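Local coordinates for protein putative NADH-flavin reductase (Streptococcus pneumoniae TIGR4, PDB 4R01) that probably binds NAD(P)H in a Rossmann fold and may act as an oxidoreductase that passes its electrons to a flavin, at residues I17-V22 and K37-S42; R113-P118 and L127-A132; N143-F148 and H200-I205. All coordinates share one frame; numbering follows the deposited sequence.

Contact 1 (I17-V22 and K37-S42); sequences IVEEAV and KSQAES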
loop_
_atom_site.group_PDB
_atom_site.type_symbol
_atom_site.label_atom_id
_atom_site.label_comp_id
_atom_site.label_asym_id
_atom_site.label_seq_id
_atom_site.Cartn_x
_atom_site.Cartn_y
_atom_site.Cartn_z
ATOM N N ILE A 17 -29.514 -10.046 -0.798
ATOM C CA ILE A 17 -29.883 -10.595 0.502
ATOM C C ILE A 17 -31.233 -11.312 0.439
ATOM O O ILE A 17 -31.405 -12.377 1.035
ATOM C CB ILE A 17 -29.935 -9.492 1.577
ATOM C CG1 ILE A 17 -28.598 -8.751 1.637
ATOM C CG2 ILE A 17 -30.267 -10.084 2.939
ATOM C CD1 ILE A 17 -28.568 -7.623 2.637
ATOM N N VAL A 18 -32.182 -10.729 -0.288
ATOM C CA VAL A 18 -33.498 -11.338 -0.464
ATOM C C VAL A 18 -33.377 -12.707 -1.125
ATOM O O VAL A 18 -33.889 -13.701 -0.612
ATOM C CB VAL A 18 -34.435 -10.451 -1.314
ATOM C CG1 VAL A 18 -35.680 -11.231 -1.732
ATOM C CG2 VAL A 18 -34.817 -9.189 -0.553
ATOM N N GLU A 19 -32.684 -12.748 -2.258
ATOM C CA GLU A 19 -32.514 -13.981 -3.018
ATOM C C GLU A 19 -31.814 -15.056 -2.193
ATOM O O GLU A 19 -32.163 -16.234 -2.270
ATOM C CB GLU A 19 -31.731 -13.710 -4.304
ATOM C CG GLU A 19 -31.485 -14.946 -5.153
ATOM C CD GLU A 19 -30.859 -14.616 -6.494
ATOM O OE1 GLU A 19 -31.003 -13.462 -6.949
ATOM O OE2 GLU A 19 -30.220 -15.508 -7.092
ATOM N N GLU A 20 -30.829 -14.645 -1.402
ATOM C CA GLU A 20 -30.113 -15.577 -0.539
ATOM C C GLU A 20 -31.018 -16.084 0.578
ATOM O O GLU A 20 -31.075 -17.283 0.839
ATOM C CB GLU A 20 -28.862 -14.920 0.050
ATOM C CG GLU A 20 -28.118 -15.785 1.065
ATOM C CD GLU A 20 -27.495 -17.027 0.450
ATOM O OE1 GLU A 20 -27.182 -17.011 -0.758
ATOM O OE2 GLU A 20 -27.318 -18.025 1.179
ATOM N N ALA A 21 -31.731 -15.169 1.227
ATOM C CA ALA A 21 -32.603 -15.525 2.344
ATOM C C ALA A 21 -33.777 -16.395 1.894
ATOM O O ALA A 21 -34.221 -17.276 2.630
ATOM C CB ALA A 21 -33.112 -14.270 3.038
ATOM N N VAL A 22 -34.276 -16.141 0.688
ATOM C CA VAL A 22 -35.373 -16.927 0.137
ATOM C C VAL A 22 -34.925 -18.368 -0.098
ATOM O O VAL A 22 -35.650 -19.311 0.223
ATOM C CB VAL A 22 -35.907 -16.318 -1.183
ATOM C CG1 VAL A 22 -36.677 -17.352 -1.991
ATOM C CG2 VAL A 22 -36.785 -15.108 -0.892
ATOM N N LYS A 37 -38.621 -6.007 -8.002
ATOM C CA LYS A 37 -37.784 -6.763 -8.925
ATOM C C LYS A 37 -37.145 -7.952 -8.214
ATOM O O LYS A 37 -36.573 -8.833 -8.854
ATOM C CB LYS A 37 -36.702 -5.866 -9.531
ATOM C CG LYS A 37 -37.218 -4.550 -10.094
ATOM C CD LYS A 37 -38.094 -4.768 -11.319
ATOM C CE LYS A 37 -37.357 -4.398 -12.598
ATOM N NZ LYS A 37 -38.207 -4.583 -13.806
ATOM N N SER A 38 -37.247 -7.969 -6.887
ATOM C CA SER A 38 -36.665 -9.042 -6.087
ATOM C C SER A 38 -37.533 -10.299 -6.116
ATOM O O SER A 38 -38.642 -10.290 -6.654
ATOM C CB SER A 38 -36.460 -8.585 -4.639
ATOM O OG SER A 38 -37.700 -8.405 -3.977
ATOM N N GLN A 39 -37.017 -11.376 -5.532
ATOM C CA GLN A 39 -37.720 -12.656 -5.499
ATOM C C GLN A 39 -38.602 -12.779 -4.263
ATOM O O GLN A 39 -39.005 -13.876 -3.887
ATOM C CB GLN A 39 -36.721 -13.813 -5.527
ATOM C CG GLN A 39 -35.936 -13.955 -6.814
ATOM C CD GLN A 39 -34.974 -15.123 -6.763
ATOM O OE1 GLN A 39 -34.825 -15.769 -5.726
ATOM N NE2 GLN A 39 -34.314 -15.401 -7.882
ATOM N N ALA A 40 -38.897 -11.649 -3.633
ATOM C CA ALA A 40 -39.537 -11.653 -2.322
ATOM C C ALA A 40 -41.008 -12.083 -2.362
ATOM O O ALA A 40 -41.720 -11.811 -3.329
ATOM C CB ALA A 40 -39.412 -10.286 -1.689
ATOM N N GLU A 41 -41.468 -12.693 -1.277
ATOM C CA GLU A 41 -42.827 -13.168 -1.200
ATOM C C GLU A 41 -43.867 -12.068 -1.142
ATOM O O GLU A 41 -44.636 -11.872 -2.075
ATOM C CB GLU A 41 -42.925 -13.999 0.101
ATOM C CG GLU A 41 -44.293 -14.142 0.753
ATOM C CD GLU A 41 -44.238 -14.888 2.061
ATOM O OE1 GLU A 41 -43.794 -14.279 3.046
ATOM O OE2 GLU A 41 -44.637 -16.075 2.122
ATOM N N SER A 42 -43.788 -11.273 -0.091
ATOM C CA SER A 42 -44.744 -10.183 0.060
ATOM C C SER A 42 -44.076 -8.816 -0.050
ATOM O O SER A 42 -42.939 -8.630 0.374
ATOM C CB SER A 42 -45.468 -10.302 1.400
ATOM O OG SER A 42 -45.856 -11.642 1.636
#

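Contact 2 (R113-P118 and L127-A132); sequences RLLDTP and LAKAQA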
loop_
_atom_site.group_PDB
_atom_site.type_symbol
_atom_site.label_atom_id
_atom_site.label_comp_id
_atom_site.label_asym_id
_atom_site.label_seq_id
_atom_site.Cartn_x
_atom_site.Cartn_y
_atom_site.Cartn_z
ATOM N N ARG A 113 -9.849 5.564 11.997
ATOM C CA ARG A 113 -10.616 4.748 11.097
ATOM C C ARG A 113 -10.215 5.018 9.673
ATOM O O ARG A 113 -9.728 6.049 9.396
ATOM C CB ARG A 113 -12.088 5.014 11.294
ATOM C CG ARG A 113 -12.571 4.552 12.644
ATOM C CD ARG A 113 -13.988 4.954 12.978
ATOM N NE ARG A 113 -14.301 6.296 12.566
ATOM C CZ ARG A 113 -15.461 6.866 12.796
ATOM N NH1 ARG A 113 -16.400 6.213 13.420
ATOM N NH2 ARG A 113 -15.687 8.086 12.396
ATOM N N LEU A 114 -10.506 4.108 8.766
ATOM C CA LEU A 114 -10.005 4.122 7.397
ATOM C C LEU A 114 -10.392 5.387 6.703
ATOM O O LEU A 114 -9.682 5.908 5.886
ATOM C CB LEU A 114 -10.580 2.972 6.605
ATOM C CG LEU A 114 -9.721 1.761 6.447
ATOM C CD1 LEU A 114 -9.198 1.371 7.792
ATOM C CD2 LEU A 114 -10.551 0.630 5.913
ATOM N N LEU A 115 -11.534 5.876 7.097
ATOM C CA LEU A 115 -12.114 7.078 6.634
ATOM C C LEU A 115 -11.189 8.261 6.861
ATOM O O LEU A 115 -11.174 9.202 6.111
ATOM C CB LEU A 115 -13.276 7.281 7.550
ATOM C CG LEU A 115 -14.572 7.885 7.149
ATOM C CD1 LEU A 115 -14.593 9.143 7.927
ATOM C CD2 LEU A 115 -14.553 8.182 5.686
ATOM N N ASP A 116 -10.466 8.221 7.961
ATOM C CA ASP A 116 -9.664 9.326 8.422
ATOM C C ASP A 116 -8.237 9.414 7.919
ATOM O O ASP A 116 -7.577 10.335 8.232
ATOM C CB ASP A 116 -9.624 9.308 9.939
ATOM C CG ASP A 116 -10.970 9.408 10.563
ATOM O OD1 ASP A 116 -11.773 10.201 10.086
ATOM O OD2 ASP A 116 -11.201 8.698 11.552
ATOM N N THR A 117 -7.777 8.450 7.158
ATOM C CA THR A 117 -6.420 8.378 6.629
ATOM C C THR A 117 -6.204 9.419 5.532
ATOM O O THR A 117 -7.128 9.748 4.796
ATOM C CB THR A 117 -6.107 6.974 6.083
ATOM O OG1 THR A 117 -6.951 6.695 4.959
ATOM C CG2 THR A 117 -6.333 5.929 7.160
ATOM N N PRO A 118 -4.976 9.948 5.432
ATOM C CA PRO A 118 -4.645 10.989 4.452
ATOM C C PRO A 118 -4.896 10.576 3.002
ATOM O O PRO A 118 -5.137 11.443 2.164
ATOM C CB PRO A 118 -3.150 11.226 4.692
ATOM C CG PRO A 118 -2.932 10.826 6.104
ATOM C CD PRO A 118 -3.845 9.661 6.331
ATOM N N LEU A 127 -20.169 9.404 1.137
ATOM C CA LEU A 127 -20.883 8.187 1.513
ATOM C C LEU A 127 -20.292 7.576 2.780
ATOM O O LEU A 127 -21.024 7.179 3.686
ATOM C CB LEU A 127 -20.852 7.163 0.378
ATOM C CG LEU A 127 -21.470 5.801 0.709
ATOM C CD1 LEU A 127 -22.928 5.958 1.132
ATOM C CD2 LEU A 127 -21.347 4.841 -0.466
ATOM N N ALA A 128 -18.965 7.512 2.833
ATOM C CA ALA A 128 -18.252 6.920 3.966
ATOM C C ALA A 128 -18.555 7.650 5.268
ATOM O O ALA A 128 -18.680 7.029 6.324
ATOM C CB ALA A 128 -16.754 6.920 3.703
ATOM N N LYS A 129 -18.671 8.970 5.188
ATOM C CA LYS A 129 -18.963 9.774 6.365
ATOM C C LYS A 129 -20.391 9.534 6.840
ATOM O O LYS A 129 -20.644 9.408 8.037
ATOM C CB LYS A 129 -18.750 11.258 6.073
ATOM C CG LYS A 129 -18.540 12.091 7.315
ATOM C CD LYS A 129 -17.068 12.118 7.676
ATOM C CE LYS A 129 -16.861 11.846 9.153
ATOM N NZ LYS A 129 -15.414 11.865 9.514
ATOM N N ALA A 130 -21.324 9.476 5.892
ATOM C CA ALA A 130 -22.722 9.235 6.221
ATOM C C ALA A 130 -22.888 7.859 6.853
ATOM O O ALA A 130 -23.663 7.688 7.791
ATOM C CB ALA A 130 -23.596 9.362 4.980
ATOM N N GLN A 131 -22.144 6.883 6.343
ATOM C CA GLN A 131 -22.210 5.524 6.871
ATOM C C GLN A 131 -21.497 5.408 8.208
ATOM O O GLN A 131 -21.824 4.543 9.016
ATOM C CB GLN A 131 -21.619 4.533 5.873
ATOM C CG GLN A 131 -22.488 4.318 4.649
ATOM C CD GLN A 131 -21.842 3.408 3.633
ATOM O OE1 GLN A 131 -20.676 3.586 3.275
ATOM N NE2 GLN A 131 -22.590 2.412 3.173
ATOM N N ALA A 132 -20.522 6.284 8.434
ATOM C CA ALA A 132 -19.811 6.330 9.707
ATOM C C ALA A 132 -20.661 7.013 10.775
ATOM O O ALA A 132 -20.730 6.549 11.915
ATOM C CB ALA A 132 -18.475 7.046 9.550
#

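Contact 3 (N143-F148 and H200-I205); sequences NLNWTF and HIKERI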
loop_
_atom_site.group_PDB
_atom_site.type_symbol
_atom_site.label_atom_id
_atom_site.label_comp_id
_atom_site.label_asym_id
_atom_site.label_seq_id
_atom_site.Cartn_x
_atom_site.Cartn_y
_atom_site.Cartn_z
ATOM N N ASN A 143 -31.316 0.277 23.813
ATOM C CA ASN A 143 -32.395 -0.705 23.805
ATOM C C ASN A 143 -32.727 -1.218 22.409
ATOM O O ASN A 143 -33.859 -1.619 22.139
ATOM C CB ASN A 143 -33.646 -0.110 24.449
ATOM C CG ASN A 143 -33.377 0.448 25.830
ATOM O OD1 ASN A 143 -33.211 1.656 26.001
ATOM N ND2 ASN A 143 -33.322 -0.431 26.823
ATOM N N LEU A 144 -31.734 -1.205 21.527
ATOM C CA LEU A 144 -31.914 -1.688 20.164
ATOM C C LEU A 144 -30.955 -2.834 19.864
ATOM O O LEU A 144 -29.744 -2.704 20.049
ATOM C CB LEU A 144 -31.704 -0.554 19.159
ATOM C CG LEU A 144 -31.902 -0.911 17.685
ATOM C CD1 LEU A 144 -33.340 -1.338 17.422
ATOM C CD2 LEU A 144 -31.516 0.258 16.793
ATOM N N ASN A 145 -31.502 -3.955 19.405
ATOM C CA ASN A 145 -30.684 -5.105 19.035
ATOM C C ASN A 145 -30.124 -4.951 17.626
ATOM O O ASN A 145 -30.564 -5.626 16.697
ATOM C CB ASN A 145 -31.496 -6.395 19.140
ATOM C CG ASN A 145 -31.948 -6.682 20.556
ATOM O OD1 ASN A 145 -31.261 -6.344 21.519
ATOM N ND2 ASN A 145 -33.113 -7.307 20.690
ATOM N N TRP A 146 -29.145 -4.062 17.477
ATOM C CA TRP A 146 -28.609 -3.726 16.164
ATOM C C TRP A 146 -27.337 -4.495 15.836
ATOM O O TRP A 146 -26.615 -4.935 16.727
ATOM C CB TRP A 146 -28.338 -2.221 16.072
ATOM C CG TRP A 146 -27.333 -1.716 17.070
ATOM C CD1 TRP A 146 -27.591 -1.241 18.323
ATOM C CD2 TRP A 146 -25.913 -1.631 16.893
ATOM N NE1 TRP A 146 -26.419 -0.868 18.939
ATOM C CE2 TRP A 146 -25.377 -1.096 18.083
ATOM C CE3 TRP A 146 -25.046 -1.956 15.848
ATOM C CZ2 TRP A 146 -24.010 -0.880 18.253
ATOM C CZ3 TRP A 146 -23.686 -1.740 16.022
ATOM C CH2 TRP A 146 -23.184 -1.206 17.215
ATOM N N THR A 147 -27.074 -4.653 14.544
ATOM C CA THR A 147 -25.821 -5.229 14.077
ATOM C C THR A 147 -25.404 -4.571 12.767
ATOM O O THR A 147 -26.064 -4.733 11.739
ATOM C CB THR A 147 -25.918 -6.756 13.885
ATOM O OG1 THR A 147 -26.220 -7.378 15.140
ATOM C CG2 THR A 147 -24.600 -7.311 13.364
ATOM N N PHE A 148 -24.311 -3.816 12.823
ATOM C CA PHE A 148 -23.756 -3.146 11.655
ATOM C C PHE A 148 -22.858 -4.110 10.890
ATOM O O PHE A 148 -21.894 -4.638 11.444
ATOM C CB PHE A 148 -22.966 -1.907 12.083
ATOM C CG PHE A 148 -22.838 -0.860 11.010
ATOM C CD1 PHE A 148 -23.896 -0.007 10.730
ATOM C CD2 PHE A 148 -21.658 -0.718 10.298
ATOM C CE1 PHE A 148 -23.784 0.963 9.753
ATOM C CE2 PHE A 148 -21.538 0.253 9.318
ATOM C CZ PHE A 148 -22.604 1.096 9.048
ATOM N N HIS A 200 -23.723 -11.762 17.315
ATOM C CA HIS A 200 -23.283 -10.404 17.537
ATOM C C HIS A 200 -24.309 -9.320 17.644
ATOM O O HIS A 200 -24.638 -8.675 16.683
ATOM C CB HIS A 200 -22.316 -10.024 16.441
ATOM C CG HIS A 200 -21.273 -11.044 16.184
ATOM N ND1 HIS A 200 -21.466 -12.096 15.329
ATOM C CD2 HIS A 200 -20.022 -11.172 16.661
ATOM C CE1 HIS A 200 -20.378 -12.832 15.291
ATOM N NE2 HIS A 200 -19.489 -12.292 16.091
ATOM N N ILE A 201 -24.723 -9.044 18.854
ATOM C CA ILE A 201 -25.798 -8.094 19.100
ATOM C C ILE A 201 -25.228 -6.788 19.648
ATOM O O ILE A 201 -24.359 -6.803 20.521
ATOM C CB ILE A 201 -26.834 -8.664 20.085
ATOM C CG1 ILE A 201 -27.254 -10.072 19.655
ATOM C CG2 ILE A 201 -28.042 -7.744 20.190
ATOM C CD1 ILE A 201 -27.819 -10.141 18.250
ATOM N N LYS A 202 -25.719 -5.668 19.121
ATOM C CA LYS A 202 -25.249 -4.332 19.494
ATOM C C LYS A 202 -23.751 -4.161 19.242
ATOM O O LYS A 202 -23.034 -3.592 20.063
ATOM C CB LYS A 202 -25.572 -4.032 20.960
ATOM C CG LYS A 202 -27.043 -4.164 21.318
ATOM C CD LYS A 202 -27.284 -3.766 22.761
ATOM C CE LYS A 202 -28.687 -4.115 23.210
ATOM N NZ LYS A 202 -28.907 -3.714 24.625
ATOM N N GLU A 203 -23.286 -4.657 18.101
ATOM C CA GLU A 203 -21.898 -4.476 17.698
ATOM C C GLU A 203 -21.760 -4.598 16.184
ATOM O O GLU A 203 -22.704 -4.991 15.497
ATOM C CB GLU A 203 -20.992 -5.485 18.405
ATOM C CG GLU A 203 -21.454 -6.929 18.312
ATOM C CD GLU A 203 -20.451 -7.901 18.911
ATOM O OE1 GLU A 203 -19.321 -7.989 18.387
ATOM O OE2 GLU A 203 -20.790 -8.569 19.910
ATOM N N ARG A 204 -20.590 -4.243 15.665
ATOM C CA ARG A 204 -20.352 -4.333 14.231
ATOM C C ARG A 204 -19.460 -5.502 13.849
ATOM O O ARG A 204 -18.411 -5.724 14.455
ATOM C CB ARG A 204 -19.722 -3.050 13.688
ATOM C CG ARG A 204 -19.115 -3.286 12.312
ATOM C CD ARG A 204 -18.416 -2.090 11.750
ATOM N NE ARG A 204 -17.272 -1.677 12.549
ATOM C CZ ARG A 204 -16.515 -0.639 12.232
ATOM N NH1 ARG A 204 -16.787 0.045 11.130
ATOM N NH2 ARG A 204 -15.491 -0.292 12.997
ATOM N N ILE A 205 -19.884 -6.238 12.827
ATOM C CA ILE A 205 -19.047 -7.254 12.215
ATOM C C ILE A 205 -18.631 -6.803 10.820
ATOM O O ILE A 205 -19.197 -5.856 10.272
ATOM C CB ILE A 205 -19.774 -8.601 12.122
ATOM C CG1 ILE A 205 -21.073 -8.441 11.328
ATOM C CG2 ILE A 205 -20.058 -9.139 13.514
ATOM C CD1 ILE A 205 -21.863 -9.722 11.191
#

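Contact 1 (I17-V22 and K37-S42)
Ser-38, Gln-39 and Ala-40 meet Val-18, Glu-19 and Val-22 where the loop after strand 27-32 passes beside helix 12-24, the first helix of the Rossmann fold. Ser-38 comes first, its CB lying 4.0 Å from Val-18 CG1. Its hydroxyl is turned to its own loop, where OG bonds to Asn-36 ND2 and receives a weak bond from the amide of Ala-40; a small polar residue can thus hold its own loop and still leave a carbon for the valine. Gln-39 reaches across to Glu-19, the two side chains crossing at a slant. Its chi2 of -180° carries CD out to Glu-19; there OE1 lies 3.5 Å from Glu-19 CG. NE2 is 3.8 Å from Glu-19 CD. Amide and carboxylate are stacked with their planes 23° apart, while NE2, 3.9 Å from Glu-19 OE1, is beyond a hydrogen bond. One turn on from Val-18, Val-22 CG2 rests 3.9 Å from the backbone O of Gln-39. Ala-40 closes the run: its CB lies 3.9 Å from Val-18 CG1, and a methyl is small enough to pack on that valine and also on Ala-30 of strand 27-32. The chemistry therefore divides into an apolar patch centred on the buried Val-18 and an exposed polar pair whose dipolar amide may mildly favour the glutamate's negative charge without pinning either group by a directed bond.

Contact 2 (R113-P118 and L127-A132)
Leu-115 points its two methyls at helix 125-138: CD2 faces Ala-128 CB, while CD1 lies against the end of Lys-129, nearest to NZ and 3.7 Å from CE. The modelled CD2 to Ala-128 CB separation, 3.2 Å, is very short, and the leucine torsions are unusual, so the exact positions of both methyls are doubtful although the packing is plain. Lys-129 crosses Leu-115 at about a right angle; the bends at chi2 (88°) and chi3 bring its CD and CE to Leu-115 CD1. NZ lies beyond, 4.0 Å from Asp-116 OD1, opposite charges that probably attract, though beyond salt-bridge range. Alongside, Ala-132 CB lies over one face of the Arg-113 guanidinium, 4.1 Å from NH2. Ala-128 and Ala-132 stand one turn apart on the helix that joins strands 94-98 and 145-150 in a beta-alpha-beta crossover, and their small side chains let the neighbouring loop come close. In the next shell, Arg-113 NH1 forms a salt bridge with Asp-136, farther along the same helix, and Arg-113 N bonds weakly to Asp-116 OD2. The loop is shaped by a 3-10 turn at 114-116, in which Asp-116 N bonds to Arg-113 O at 2.7 Å, and by Thr-117 OG1, which donates to Leu-114 O at 3.0 Å. From the same turn, Leu-114 packs on Pro-118 of the second subunit, and Thr-117 meets Thr-117 of that neighbouring chain.

Contact 3 (N143-F148 and H200-I205)
Parallel strands 145-150 and 203-209 of the Rossmann sheet come together here, Trp-146 to Phe-148 facing Lys-202 to Ile-205. Lys-202 N donates to Trp-146 O at 2.7 Å, and Ile-205 N to Phe-148 O at 2.9 Å, nearly in line with the C=O. Between these, the bond from Phe-148 N to Glu-203 O is weak. Lys-202 has left-handed backbone angles, and its CA lies over the Trp-146 indole as a CH-pi contact, 3.7 Å from the five-membered-ring centroid and 16° off the normal; Glu-203 N lies over the same face, nearer the rim. In Trp-146, chi1 of 61° puts CG between the backbone N and the carbonyl carbon; the broad, flat indole suits a place against the backbone of Lys-202 and Glu-203. The extended Lys-202 side chain passes Leu-144 O, with CG 3.3 Å away, and its NZ bonds to Asn-142 O. Thr-147 supplies a short hydroxyl beside the backbone: OG1 donates to His-200 O at 2.6 Å, in the carbonyl plane, and also bonds to Arg-94, tying the loop before strand 203-209 to strand 145-150. Arg-204 runs side by side with Phe-148, lending its aliphatic carbons to the ring while its guanidinium forms a salt bridge with Glu-170; its CD stands at the ring edge, 3.8 Å from Phe-148 CD2.

Along the chain the three contacts follow in series, none nested in another. Contacts 1 and 2 lie on opposite sides of the chain's centre, their own centres 30 Å apart; contact 3 is 23 Å from contact 1 and 20 Å from contact 2, centre to centre. Contact 1 sits near the sheet edge formed by strand 42-45, contact 3 within the sheet toward its other end. Contacts 2 and 3 are joined directly, because helix 125-138 leads into strand 145-150, and Gln-131 O lies 3.5 Å from Phe-148 CZ. Contacts 1 and 2 thus sample two distant sides of one Rossmann fold; contact 2 alone reaches other subunits.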